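Local coordinates for catechol O-methyltransferase (Mycobacterium tuberculosis, PDB 6JCL), which transfers a methyl group from S-adenosyl-L-methionine to catechol-like compounds such as gallic acid, caffeic acid and dopamine, using a divalent metal cation, at residues R187-M192 against G213-L218; I76-G81 against F133-I138; V89-Q94 against P126-G131. All blocks are in the same frame, centred on the assembly; numbering follows the deposited sequence.

Contact 1: residues R187-M192 against G213-L218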
loop_
_atom_site.group_PDB
_atom_site.type_symbol
_atom_site.label_atom_id
_atom_site.label_comp_id
_atom_site.label_asym_id
_atom_site.label_seq_id
_atom_site.Cartn_x
_atom_site.Cartn_y
_atom_site.Cartn_z
ATOM N N ARG A 187 7.608 12.688 14.908
ATOM C CA ARG A 187 7.779 14.011 14.315
ATOM C C ARG A 187 7.583 13.952 12.808
ATOM O O ARG A 187 7.034 14.885 12.216
ATOM C CB ARG A 187 9.176 14.558 14.635
ATOM C CG ARG A 187 9.455 15.914 13.981
ATOM C CD ARG A 187 10.938 16.258 13.903
ATOM N NE ARG A 187 11.154 17.491 13.140
ATOM C CZ ARG A 187 12.286 17.806 12.517
ATOM N NH1 ARG A 187 13.324 16.984 12.560
ATOM N NH2 ARG A 187 12.380 18.946 11.847
ATOM N N THR A 188 8.036 12.863 12.179
ATOM C CA THR A 188 7.838 12.699 10.740
ATOM C C THR A 188 6.356 12.700 10.396
ATOM O O THR A 188 5.921 13.372 9.449
ATOM C CB THR A 188 8.479 11.386 10.290
ATOM O OG1 THR A 188 9.895 11.455 10.479
ATOM C CG2 THR A 188 8.167 11.066 8.801
ATOM N N LEU A 189 5.567 11.924 11.141
ATOM C CA LEU A 189 4.136 11.837 10.871
ATOM C C LEU A 189 3.451 13.185 11.098
ATOM O O LEU A 189 2.567 13.596 10.323
ATOM C CB LEU A 189 3.513 10.750 11.751
ATOM C CG LEU A 189 3.943 9.311 11.428
ATOM C CD1 LEU A 189 3.508 8.386 12.574
ATOM C CD2 LEU A 189 3.332 8.866 10.117
ATOM N N GLN A 190 3.844 13.892 12.154
ATOM C CA GLN A 190 3.244 15.200 12.399
ATOM C C GLN A 190 3.600 16.182 11.290
ATOM O O GLN A 190 2.743 16.957 10.835
ATOM C CB GLN A 190 3.691 15.711 13.766
ATOM C CG GLN A 190 3.044 14.890 14.885
ATOM C CD GLN A 190 3.491 15.329 16.268
ATOM O OE1 GLN A 190 4.667 15.593 16.498
ATOM N NE2 GLN A 190 2.539 15.416 17.194
ATOM N N MET A 191 4.838 16.120 10.793
ATOM C CA MET A 191 5.236 17.013 9.715
ATOM C C MET A 191 4.456 16.708 8.443
ATOM O O MET A 191 3.982 17.632 7.763
ATOM C CB MET A 191 6.743 16.894 9.466
ATOM C CG MET A 191 7.244 17.718 8.276
ATOM S SD MET A 191 7.316 16.712 6.770
ATOM C CE MET A 191 8.412 17.736 5.783
ATOM N N MET A 192 4.261 15.421 8.132
ATOM C CA MET A 192 3.551 15.066 6.906
ATOM C C MET A 192 2.090 15.486 6.986
ATOM O O MET A 192 1.520 15.964 5.996
ATOM C CB MET A 192 3.670 13.556 6.627
ATOM C CG MET A 192 5.102 13.105 6.343
ATOM S SD MET A 192 5.286 11.326 6.118
ATOM C CE MET A 192 4.695 11.179 4.440
ATOM N N GLY A 213 5.288 -0.045 10.473
ATOM C CA GLY A 213 4.342 0.528 9.537
ATOM C C GLY A 213 5.032 1.527 8.646
ATOM O O GLY A 213 6.227 1.804 8.793
ATOM N N PHE A 214 4.250 2.060 7.709
ATOM C CA PHE A 214 4.820 2.965 6.724
ATOM C C PHE A 214 3.866 4.121 6.483
ATOM O O PHE A 214 2.650 3.992 6.658
ATOM C CB PHE A 214 5.115 2.227 5.399
ATOM C CG PHE A 214 3.885 1.698 4.706
ATOM C CD1 PHE A 214 3.310 0.478 5.082
ATOM C CD2 PHE A 214 3.295 2.414 3.683
ATOM C CE1 PHE A 214 2.184 -0.007 4.436
ATOM C CE2 PHE A 214 2.168 1.930 3.032
ATOM C CZ PHE A 214 1.611 0.711 3.395
ATOM N N ALA A 215 4.437 5.258 6.094
ATOM C CA ALA A 215 3.664 6.403 5.640
ATOM C C ALA A 215 3.703 6.419 4.119
ATOM O O ALA A 215 4.735 6.118 3.506
ATOM C CB ALA A 215 4.228 7.715 6.200
ATOM N N LEU A 216 2.569 6.759 3.514
ATOM C CA LEU A 216 2.489 6.918 2.063
ATOM C C LEU A 216 1.842 8.256 1.786
ATOM O O LEU A 216 0.791 8.559 2.347
ATOM C CB LEU A 216 1.695 5.772 1.420
ATOM C CG LEU A 216 1.695 5.754 -0.136
ATOM C CD1 LEU A 216 1.647 4.339 -0.712
ATOM C CD2 LEU A 216 0.526 6.557 -0.651
ATOM N N ALA A 217 2.466 9.069 0.935
ATOM C CA ALA A 217 1.932 10.389 0.641
ATOM C C ALA A 217 1.982 10.664 -0.854
ATOM O O ALA A 217 2.836 10.133 -1.569
ATOM C CB ALA A 217 2.708 11.471 1.393
ATOM N N LEU A 218 1.054 11.501 -1.319
ATOM C CA LEU A 218 1.107 12.032 -2.673
ATOM C C LEU A 218 1.614 13.457 -2.617
ATOM O O LEU A 218 1.223 14.223 -1.732
ATOM C CB LEU A 218 -0.266 12.003 -3.332
ATOM C CG LEU A 218 -0.830 10.614 -3.623
ATOM C CD1 LEU A 218 -2.097 10.750 -4.462
ATOM C CD2 LEU A 218 0.175 9.718 -4.342
#

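Contact 2: residues I76-G81 against F133-I138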
loop_
_atom_site.group_PDB
_atom_site.type_symbol
_atom_site.label_atom_id
_atom_site.label_comp_id
_atom_site.label_asym_id
_atom_site.label_seq_id
_atom_site.Cartn_x
_atom_site.Cartn_y
_atom_site.Cartn_z
ATOM N N ILE A 76 16.474 -3.507 -5.407
ATOM C CA ILE A 76 16.192 -4.501 -6.433
ATOM C C ILE A 76 14.704 -4.510 -6.760
ATOM O O ILE A 76 14.310 -4.518 -7.932
ATOM C CB ILE A 76 16.674 -5.895 -5.976
ATOM C CG1 ILE A 76 18.209 -5.984 -6.029
ATOM C CG2 ILE A 76 16.036 -6.984 -6.835
ATOM C CD1 ILE A 76 18.804 -7.200 -5.256
ATOM N N TRP A 77 13.858 -4.511 -5.724
ATOM C CA TRP A 77 12.410 -4.505 -5.922
ATOM C C TRP A 77 11.946 -3.241 -6.640
ATOM O O TRP A 77 11.100 -3.300 -7.544
ATOM C CB TRP A 77 11.720 -4.620 -4.567
ATOM C CG TRP A 77 11.711 -6.005 -3.959
ATOM C CD1 TRP A 77 12.351 -6.406 -2.813
ATOM C CD2 TRP A 77 10.985 -7.152 -4.436
ATOM N NE1 TRP A 77 12.056 -7.735 -2.548
ATOM C CE2 TRP A 77 11.209 -8.205 -3.516
ATOM C CE3 TRP A 77 10.147 -7.381 -5.536
ATOM C CZ2 TRP A 77 10.643 -9.474 -3.675
ATOM C CZ3 TRP A 77 9.587 -8.657 -5.702
ATOM C CH2 TRP A 77 9.849 -9.687 -4.775
ATOM N N LEU A 78 12.488 -2.085 -6.256
ATOM C CA LEU A 78 12.113 -0.852 -6.944
ATOM C C LEU A 78 12.528 -0.905 -8.405
ATOM O O LEU A 78 11.755 -0.523 -9.293
ATOM C CB LEU A 78 12.760 0.352 -6.255
ATOM C CG LEU A 78 12.121 0.682 -4.915
ATOM C CD1 LEU A 78 13.009 1.670 -4.146
ATOM C CD2 LEU A 78 10.721 1.244 -5.144
ATOM N N ALA A 79 13.728 -1.434 -8.678
ATOM C CA ALA A 79 14.219 -1.497 -10.054
ATOM C C ALA A 79 13.394 -2.468 -10.881
ATOM O O ALA A 79 13.132 -2.224 -12.060
ATOM C CB ALA A 79 15.694 -1.889 -10.080
ATOM N N ARG A 80 12.954 -3.562 -10.263
ATOM C CA ARG A 80 12.053 -4.479 -10.943
ATOM C C ARG A 80 10.760 -3.784 -11.334
ATOM O O ARG A 80 10.249 -3.983 -12.448
ATOM C CB ARG A 80 11.767 -5.670 -10.030
ATOM C CG ARG A 80 12.905 -6.668 -9.968
ATOM C CD ARG A 80 12.639 -7.654 -8.828
ATOM N NE ARG A 80 13.584 -8.759 -8.877
ATOM C CZ ARG A 80 13.615 -9.764 -8.009
ATOM N NH1 ARG A 80 14.517 -10.726 -8.160
ATOM N NH2 ARG A 80 12.753 -9.802 -6.990
ATOM N N GLY A 81 10.215 -2.964 -10.431
ATOM C CA GLY A 81 8.960 -2.293 -10.711
ATOM C C GLY A 81 9.093 -1.189 -11.741
ATOM O O GLY A 81 8.164 -0.951 -12.515
ATOM N N PHE A 133 11.460 12.951 -10.008
ATOM C CA PHE A 133 11.188 11.590 -9.583
ATOM C C PHE A 133 9.690 11.327 -9.486
ATOM O O PHE A 133 8.911 12.208 -9.113
ATOM C CB PHE A 133 11.882 11.318 -8.241
ATOM C CG PHE A 133 13.374 11.320 -8.348
ATOM C CD1 PHE A 133 14.044 10.237 -8.899
ATOM C CD2 PHE A 133 14.116 12.427 -7.931
ATOM C CE1 PHE A 133 15.427 10.246 -9.018
ATOM C CE2 PHE A 133 15.492 12.439 -8.056
ATOM C CZ PHE A 133 16.149 11.360 -8.609
ATOM N N ASP A 134 9.302 10.105 -9.831
ATOM C CA ASP A 134 7.931 9.610 -9.739
ATOM C C ASP A 134 7.643 8.960 -8.394
ATOM O O ASP A 134 6.483 8.913 -7.963
ATOM C CB ASP A 134 7.663 8.584 -10.850
ATOM C CG ASP A 134 7.957 9.137 -12.237
ATOM O OD1 ASP A 134 7.388 10.201 -12.581
ATOM O OD2 ASP A 134 8.749 8.520 -12.989
ATOM N N LEU A 135 8.674 8.440 -7.735
ATOM C CA LEU A 135 8.518 7.661 -6.519
ATOM C C LEU A 135 9.757 7.868 -5.669
ATOM O O LEU A 135 10.874 7.809 -6.193
ATOM C CB LEU A 135 8.329 6.179 -6.877
ATOM C CG LEU A 135 8.381 5.149 -5.752
ATOM C CD1 LEU A 135 7.324 5.459 -4.744
ATOM C CD2 LEU A 135 8.147 3.767 -6.368
ATOM N N VAL A 136 9.568 8.155 -4.380
ATOM C CA VAL A 136 10.681 8.337 -3.458
ATOM C C VAL A 136 10.455 7.409 -2.282
ATOM O O VAL A 136 9.384 7.444 -1.666
ATOM C CB VAL A 136 10.807 9.790 -2.965
ATOM C CG1 VAL A 136 12.114 9.984 -2.142
ATOM C CG2 VAL A 136 10.743 10.750 -4.133
ATOM N N PHE A 137 11.448 6.572 -1.983
ATOM C CA PHE A 137 11.398 5.675 -0.825
ATOM C C PHE A 137 12.422 6.157 0.185
ATOM O O PHE A 137 13.618 6.191 -0.116
ATOM C CB PHE A 137 11.690 4.232 -1.237
ATOM C CG PHE A 137 11.679 3.250 -0.093
ATOM C CD1 PHE A 137 10.648 3.248 0.842
ATOM C CD2 PHE A 137 12.708 2.330 0.049
ATOM C CE1 PHE A 137 10.648 2.316 1.924
ATOM C CE2 PHE A 137 12.720 1.407 1.109
ATOM C CZ PHE A 137 11.683 1.406 2.055
ATOM N N ILE A 138 11.966 6.528 1.386
ATOM C CA ILE A 138 12.831 7.158 2.378
ATOM C C ILE A 138 13.072 6.149 3.494
ATOM O O ILE A 138 12.146 5.789 4.239
ATOM C CB ILE A 138 12.225 8.465 2.907
ATOM C CG1 ILE A 138 12.007 9.443 1.736
ATOM C CG2 ILE A 138 13.136 9.089 3.985
ATOM C CD1 ILE A 138 11.493 10.825 2.146
#

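Contact 3: residues V89-Q94 against P126-G131. With SAH (S-adenosyl-L-homocysteine), chain I.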
loop_
_atom_site.group_PDB
_atom_site.type_symbol
_atom_site.label_atom_id
_atom_site.label_comp_id
_atom_site.label_asym_id
_atom_site.label_seq_id
_atom_site.Cartn_x
_atom_site.Cartn_y
_atom_site.Cartn_z
ATOM N N VAL A 89 17.854 5.941 -8.585
ATOM C CA VAL A 89 18.985 6.565 -7.912
ATOM C C VAL A 89 18.844 6.227 -6.434
ATOM O O VAL A 89 17.815 6.534 -5.824
ATOM C CB VAL A 89 19.009 8.087 -8.136
ATOM C CG1 VAL A 89 20.170 8.732 -7.382
ATOM C CG2 VAL A 89 19.091 8.405 -9.627
ATOM N N THR A 90 19.853 5.577 -5.859
ATOM C CA THR A 90 19.790 5.206 -4.451
ATOM C C THR A 90 21.004 5.766 -3.716
ATOM O O THR A 90 22.128 5.714 -4.225
ATOM C CB THR A 90 19.645 3.672 -4.264
ATOM O OG1 THR A 90 19.483 3.366 -2.869
ATOM C CG2 THR A 90 20.833 2.879 -4.834
ATOM N N LEU A 91 20.756 6.317 -2.522
ATOM C CA LEU A 91 21.748 7.058 -1.751
ATOM C C LEU A 91 22.211 6.234 -0.553
ATOM O O LEU A 91 21.385 5.743 0.221
ATOM C CB LEU A 91 21.168 8.393 -1.263
ATOM C CG LEU A 91 20.543 9.269 -2.355
ATOM C CD1 LEU A 91 20.134 10.626 -1.795
ATOM C CD2 LEU A 91 21.483 9.457 -3.579
ATOM N N GLU A 92 23.529 6.122 -0.380
ATOM C CA GLU A 92 24.085 5.291 0.689
ATOM C C GLU A 92 25.353 5.956 1.198
ATOM O O GLU A 92 26.224 6.285 0.396
ATOM C CB GLU A 92 24.408 3.889 0.161
ATOM C CG GLU A 92 25.094 2.981 1.168
ATOM C CD GLU A 92 24.342 2.900 2.483
ATOM O OE1 GLU A 92 23.112 2.620 2.463
ATOM O OE2 GLU A 92 24.979 3.131 3.536
ATOM N N TYR A 93 25.465 6.179 2.505
ATOM C CA TYR A 93 26.688 6.839 2.950
ATOM C C TYR A 93 27.793 5.882 3.400
ATOM O O TYR A 93 28.915 6.345 3.610
ATOM C CB TYR A 93 26.374 7.929 3.979
ATOM C CG TYR A 93 26.247 7.575 5.424
ATOM C CD1 TYR A 93 25.462 6.518 5.846
ATOM C CD2 TYR A 93 26.828 8.389 6.386
ATOM C CE1 TYR A 93 25.332 6.227 7.208
ATOM C CE2 TYR A 93 26.695 8.117 7.735
ATOM C CZ TYR A 93 25.943 7.041 8.140
ATOM O OH TYR A 93 25.816 6.790 9.488
ATOM N N GLN A 94 27.510 4.588 3.623
ATOM C CA GLN A 94 28.567 3.644 4.015
ATOM C C GLN A 94 29.164 3.022 2.763
ATOM O O GLN A 94 28.469 2.247 2.089
ATOM C CB GLN A 94 28.031 2.520 4.882
ATOM C CG GLN A 94 27.645 2.882 6.270
ATOM C CD GLN A 94 28.822 3.069 7.212
ATOM O OE1 GLN A 94 29.998 2.810 6.872
ATOM N NE2 GLN A 94 28.510 3.512 8.418
ATOM N N PRO A 126 21.439 17.591 -3.151
ATOM C CA PRO A 126 21.541 18.809 -3.984
ATOM C C PRO A 126 22.292 18.621 -5.299
ATOM O O PRO A 126 22.237 19.517 -6.150
ATOM C CB PRO A 126 22.296 19.800 -3.085
ATOM C CG PRO A 126 22.205 19.263 -1.718
ATOM C CD PRO A 126 22.044 17.789 -1.817
ATOM N N THR A 127 23.020 17.524 -5.481
ATOM C CA THR A 127 23.783 17.302 -6.701
ATOM C C THR A 127 23.048 16.432 -7.706
ATOM O O THR A 127 23.536 16.267 -8.830
ATOM C CB THR A 127 25.131 16.642 -6.373
ATOM O OG1 THR A 127 24.909 15.278 -5.980
ATOM C CG2 THR A 127 25.830 17.395 -5.255
ATOM N N LEU A 128 21.903 15.874 -7.320
ATOM C CA LEU A 128 21.158 14.957 -8.175
ATOM C C LEU A 128 20.487 15.679 -9.333
ATOM O O LEU A 128 19.830 16.706 -9.140
ATOM C CB LEU A 128 20.087 14.228 -7.368
ATOM C CG LEU A 128 20.496 13.236 -6.289
ATOM C CD1 LEU A 128 19.256 12.474 -5.815
ATOM C CD2 LEU A 128 21.584 12.283 -6.788
ATOM N N ALA A 129 20.659 15.143 -10.541
ATOM C CA ALA A 129 19.981 15.663 -11.723
ATOM C C ALA A 129 19.139 14.582 -12.396
ATOM O O ALA A 129 18.733 14.746 -13.553
ATOM C CB ALA A 129 20.989 16.264 -12.707
ATOM N N GLY A 130 18.861 13.481 -11.683
ATOM C CA GLY A 130 18.126 12.338 -12.215
ATOM C C GLY A 130 16.609 12.401 -12.125
ATOM O O GLY A 130 15.921 11.392 -12.343
ATOM N N GLY A 131 16.084 13.590 -11.822
ATOM C CA GLY A 131 14.663 13.836 -11.690
ATOM C C GLY A 131 14.032 14.504 -12.904
ATOM O O GLY A 131 14.688 14.705 -13.937
HETATM N N SAH I . 16.297 0.210 2.284
HETATM C CA SAH I . 17.114 -0.946 2.685
HETATM C CB SAH I . 17.536 -0.797 4.143
HETATM C CG SAH I . 18.207 0.533 4.474
HETATM S SD SAH I . 18.963 0.439 6.117
HETATM C C SAH I . 16.358 -2.252 2.482
HETATM O O SAH I . 16.862 -3.219 1.898
HETATM O OXT SAH I . 15.203 -2.326 2.881
HETATM C "C5'" SAH I . 19.433 2.182 6.245
HETATM C "C4'" SAH I . 20.639 2.561 5.381
HETATM O "O4'" SAH I . 20.766 3.968 5.418
HETATM C "C3'" SAH I . 21.985 2.015 5.876
HETATM O "O3'" SAH I . 22.624 1.334 4.797
HETATM C "C2'" SAH I . 22.785 3.242 6.280
HETATM O "O2'" SAH I . 24.192 3.109 6.112
HETATM C "C1'" SAH I . 22.132 4.321 5.412
HETATM N N9 SAH I . 22.311 5.702 5.886
HETATM C C8 SAH I . 22.302 6.137 7.196
HETATM N N7 SAH I . 22.494 7.475 7.179
HETATM C C5 SAH I . 22.610 7.883 5.890
HETATM C C6 SAH I . 22.832 9.140 5.329
HETATM N N6 SAH I . 22.969 10.233 6.089
HETATM N N1 SAH I . 22.897 9.241 3.960
HETATM C C2 SAH I . 22.782 8.115 3.157
HETATM N N3 SAH I . 22.578 6.870 3.713
HETATM C C4 SAH I . 22.496 6.774 5.071
#

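Contact 1: residues R187-M192 against G213-L218
Met192 lies against two alanines of strand 212-219 and makes the tight part of this contact. Its SD sits 3.8 Å from Ala215 CB. Its terminal CE comes closer still to the next inward-facing residue, 3.6 Å from Ala217 CB, while CE also stays 3.9 Å from Ala215 CB. The thioether end therefore rests across both methyls. The torsions explain this. CG is anti to the carbonyl carbon (chi1 -65°) and the chain runs straight through CG to SD. A bend at chi3 (79°) then turns the methyl over the alanines. The helix axis passes 10.4 Å from the strand axis, an ordinary distance for a helix on a sheet, and Met192 reaches across to the two alanine methyls. The two run almost in the same direction, at 20°.

Leu189 is the looser partner. It starts one helical turn earlier and its CB does not aim at the strand. A branch comes round instead, and Leu189 CD2 reaches Ala215 CB at 4.2 Å. No hydrogen bond crosses between the segments. The contact is wholly apolar, and all four residues that touch are buried. Elsewhere on the helix Arg187 is exposed. Gln190 and Met191 are only partly exposed, Met191 lying against helix 145-155 and Gln190 against Phe15 of the second subunit.

Strand 212-219 runs antiparallel to both its neighbours, strands 160-165 and 198-206, as in the class I methyltransferase sheet. Met192 also touches Val164 on the first, and Leu189 touches Ala202 on the second. Thr188 also faces helix 145-155. Leu189 further packs on Leu16 of the second subunit, and on the opposite face of the strand Leu216 packs on Leu54 of that subunit. The helix and strand thus both border the dimer interface.

Contact 2: residues I76-G81 against F133-I138
Leu78 points its isobutyl group from helix 73-82 at the strand and splits its two methyls between two residues. CD2 goes to one leucine, with Leu78 CD2 3.8 Å from Leu135 CD2. The two leucine side chains cross obliquely and touch through one methyl each. CD1 goes to the phenylalanine two residues on, and Leu78 CD1 lies 4.1 Å from Phe137 CB. Here the side chains are set at about a right angle. The methyl meets the root of the Phe137 side chain and approaches the ring obliquely.

Both strand residues start out toward the helix, and both have CG anti to the backbone N, chi1 170° in Leu135 and 179° in Phe137. Val136 between them faces the other way, onto helix 145-155. This is the layered Rossmann-like fold of class I methyltransferases. Strand 63-67, helix 73-82 and strand 87-92 form a beta-alpha-beta crossover, and the helix also reaches strand 133-138, which lies beside strand 63-67 in the sheet. Leu78 touches Glu66 of that strand and Leu52 of helix 46-58.

Phe137 belongs to the S-adenosyl-L-homocysteine pocket and touches the ligand. Asp139, which binds the divalent metal, follows two residues later. On another side of the helix, Arg80 NH2 lies 3.5 Å above one face of the Trp77 ring, toward its rim. The same Arg80 is held by a salt bridge to Asp24.

Contact 3: residues V89-Q94 against P126-G131
Val89 and Leu128 meet tip to tip where the loop 126-131 folds against strand 87-92. Val89 CG1 is 3.9 Å from Leu128 CD2, and Leu128 CD1 is only slightly farther from the same methyl. Leu91 CD2 adds a lighter touch at 4.3 Å from Leu128 CD2. The backbone at Gly130 passes beside Val89. No hydrogen bond joins the two segments. Leu91 also packs on Ala121 and Thr124 of helix 121-124.

Past Leu91 the strand ends at S-adenosyl-L-homocysteine, the product left by the methyl donor. Glu92 is the side chain to follow. From CB the chain first extends, with CG anti to the backbone N (chi1 175°). It then bends at chi2 (53°), which brings the carboxylate to the ribose. Glu92 CD comes to 3.3 Å from SAH O3'. At the tip, Glu92 OE1 takes a hydrogen bond of 2.7 Å from SAH O3'. Glu92 OE2 takes another of 2.7 Å from SAH O2'. OE1 is also bonded by Leu70 N, with a weak bond from Thr69 N. Glu92 OE2 receives Gln94 N at 2.9 Å, on its anti side and 17° out of the carboxylate plane.

Next to it, one face of the Tyr93 ring is tilted over the adenine. It leans in on the CE1 side, with Tyr93 CE1 3.0 Å from SAH C8, a tight approach. Gln94 CG borders the ribose.

An acidic residue at the end of the second strand, paired with both ribose hydroxyls, is a hallmark of class I methyltransferases. Two hydrogen bonds on each oxygen, and a weak third on OE1, should fix the rotation of the carboxylate. So many donors would also favour its ionised form. Apolar packing thus holds the loop to the strand, while the polar strand end recognises the ribose.

All three contacts reach the same sheet. Contacts 1 and 2 are buried and apolar, and each sets a helix on a strand. They use opposite faces: helix 180-194 lies on the side of helix 145-155, helix 73-82 on the other. Their centres are about 17 Å apart. Contact 3 is only partly buried and joins a loop to a strand. It is the one with polar ligand chemistry, at the strand's end. It touches contact 2, where Phe133 CE1 lies 4.1 Å from Val89 CG2. Both hold residues of the S-adenosyl-L-homocysteine pocket, whereas contact 1 lies on the dimer side.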